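TSC1 N-terminal domain (Chaetomium thermophilum, PDB 7A0M) forms the N-terminal part of TSC1, whose binding to lysosomal phosphatidylinositol phosphates is required for TSC complex translocation and mTORC1 regulation. Local coordinates at the interface of chains A and B. Coordinates in Å, arbitrary orientation; residue numbers count along the deposited sequence, not the author numbering. Chains: chain A/B, TSC1 N-terminal domain.

The interface of chains A and B. Residues chain A 373-374, 376-377, 414; chain B 376-378, 414.
A:Arg373, the last residue of helix 360-373, reaches over to the main chain of B:Leu378 and gives its terminal NH1 to the carbonyl O at 2.5 Å, a short bond. The acceptor lies almost exactly in the guanidinium plane, and NH1 meets it nearly head-on along the C=O direction (169° at the oxygen). CG of the arginine stands anti to the backbone N (chi1 -179°), and the chain then bends at chi3 (62°), which folds the guanidinium back so that NH1 comes round to the same oxygen that CG and CD skirt. The aliphatic part is used as well: its CG packs on CB of B:Leu378 at 3.8 Å, with the leucine CD2 methyl close by, the two side chains running slantwise to each other. An alanine at A:Arg373 would probably leave the B:Leu378 carbonyl without this donor and strip away the CG methylene that packs on the leucine side chain.

Beside this bond, the two backbones pair in an antiparallel bridge between A:Leu377 and B:Leu377, where B:Leu378 N donates to A:His376 O at 3.0 Å. The leucine side chains leave this bridge towards the valines of the opposite chains. B:Leu377, its CG anti to the carbonyl carbon, sets the CD2 methyl 3.7 Å from CG2 of A:Val414 and 3.4 Å from the carbonyl O of A:Lys374. In the counterpart, CD2 of A:Leu377 meets CG2 of B:Val414 at 3.8 Å, the side chains roughly perpendicular; the two valines differ in rotamer, yet each presents CG2.

The structure alone does not show whether this pairing occurs in the full TSC complex. In the deposited assembly, backbone pairing flanked by leucine-valine contacts and arginine-carbonyl bonds holds two copies of the TSC1 N-terminal domain together around a two-fold axis near their C-terminal ends, and may help TSC1 to dimerise.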
loop_
_atom_site.group_PDB
_atom_site.type_symbol
_atom_site.label_atom_id
_atom_site.label_comp_id
_atom_site.label_asym_id
_atom_site.label_seq_id
_atom_site.Cartn_x
_atom_site.Cartn_y
_atom_site.Cartn_z
ATOM N N ARG A 373 -8.494 2.020 -3.556
ATOM C CA ARG A 373 -7.177 2.538 -3.195
ATOM C C ARG A 373 -6.735 2.021 -1.833
ATOM O O ARG A 373 -5.570 1.647 -1.649
ATOM C CB ARG A 373 -7.189 4.066 -3.196
ATOM C CG ARG A 373 -5.840 4.677 -2.860
ATOM C CD ARG A 373 -5.944 6.171 -2.614
ATOM N NE ARG A 373 -6.795 6.469 -1.465
ATOM C CZ ARG A 373 -6.416 6.332 -0.196
ATOM N NH1 ARG A 373 -5.197 5.899 0.096
ATOM N NH2 ARG A 373 -7.258 6.627 0.784
ATOM N N LYS A 374 -7.652 1.990 -0.864
ATOM C CA LYS A 374 -7.345 1.533 0.487
ATOM C C LYS A 374 -7.131 0.028 0.572
ATOM O O LYS A 374 -6.911 -0.484 1.676
ATOM C CB LYS A 374 -8.466 1.943 1.444
ATOM C CG LYS A 374 -8.681 3.444 1.550
ATOM C CD LYS A 374 -9.775 3.770 2.557
ATOM C CE LYS A 374 -10.100 5.255 2.558
ATOM N NZ LYS A 374 -11.248 5.568 3.455
ATOM N N HIS A 376 -4.853 -1.568 -1.672
ATOM C CA HIS A 376 -3.661 -1.875 -2.448
ATOM C C HIS A 376 -2.445 -1.144 -1.899
ATOM O O HIS A 376 -2.515 0.038 -1.554
ATOM C CB HIS A 376 -3.862 -1.519 -3.925
ATOM C CG HIS A 376 -4.822 -2.424 -4.632
ATOM N ND1 HIS A 376 -6.189 -2.298 -4.513
ATOM C CD2 HIS A 376 -4.611 -3.478 -5.454
ATOM C CE1 HIS A 376 -6.779 -3.231 -5.239
ATOM N NE2 HIS A 376 -5.845 -3.960 -5.819
ATOM N N LEU A 377 -1.331 -1.869 -1.823
ATOM C CA LEU A 377 -0.057 -1.293 -1.426
ATOM C C LEU A 377 0.481 -0.379 -2.523
ATOM O O LEU A 377 0.040 -0.417 -3.674
ATOM C CB LEU A 377 0.961 -2.398 -1.138
ATOM C CG LEU A 377 0.636 -3.420 -0.049
ATOM C CD1 LEU A 377 1.509 -4.653 -0.209
ATOM C CD2 LEU A 377 0.836 -2.802 1.323
ATOM N N VAL A 414 -4.295 -5.758 0.139
ATOM C CA VAL A 414 -4.265 -5.851 1.594
ATOM C C VAL A 414 -5.614 -6.347 2.097
ATOM O O VAL A 414 -5.692 -7.024 3.128
ATOM C CB VAL A 414 -3.877 -4.504 2.241
ATOM C CG1 VAL A 414 -2.615 -3.957 1.599
ATOM C CG2 VAL A 414 -5.010 -3.494 2.143
ATOM N N HIS B 376 2.783 0.460 3.192
ATOM C CA HIS B 376 2.002 1.666 2.958
ATOM C C HIS B 376 1.035 1.483 1.797
ATOM O O HIS B 376 1.401 0.952 0.744
ATOM C CB HIS B 376 2.919 2.864 2.697
ATOM C CG HIS B 376 3.665 3.320 3.913
ATOM N ND1 HIS B 376 4.793 2.679 4.378
ATOM C CD2 HIS B 376 3.437 4.346 4.766
ATOM C CE1 HIS B 376 5.231 3.293 5.462
ATOM N NE2 HIS B 376 4.426 4.309 5.719
ATOM N N LEU B 377 -0.197 1.941 2.003
ATOM C CA LEU B 377 -1.216 1.938 0.967
ATOM C C LEU B 377 -0.907 2.991 -0.094
ATOM O O LEU B 377 -0.094 3.898 0.109
ATOM C CB LEU B 377 -2.594 2.207 1.574
ATOM C CG LEU B 377 -3.084 1.236 2.648
ATOM C CD1 LEU B 377 -4.227 1.858 3.436
ATOM C CD2 LEU B 377 -3.512 -0.082 2.026
ATOM N N LEU B 378 -1.567 2.856 -1.243
ATOM C CA LEU B 378 -1.490 3.884 -2.272
ATOM C C LEU B 378 -2.010 5.212 -1.731
ATOM O O LEU B 378 -3.083 5.274 -1.122
ATOM C CB LEU B 378 -2.292 3.462 -3.503
ATOM C CG LEU B 378 -2.293 4.446 -4.677
ATOM C CD1 LEU B 378 -0.901 4.570 -5.283
ATOM C CD2 LEU B 378 -3.308 4.032 -5.731
ATOM N N VAL B 414 0.128 -0.127 6.936
ATOM C CA VAL B 414 -0.443 -1.464 7.048
ATOM C C VAL B 414 0.215 -2.146 8.243
ATOM O O VAL B 414 1.374 -2.559 8.171
ATOM C CB VAL B 414 -0.236 -2.275 5.764
ATOM C CG1 VAL B 414 -0.966 -3.608 5.852
ATOM C CG2 VAL B 414 -0.697 -1.481 4.551
#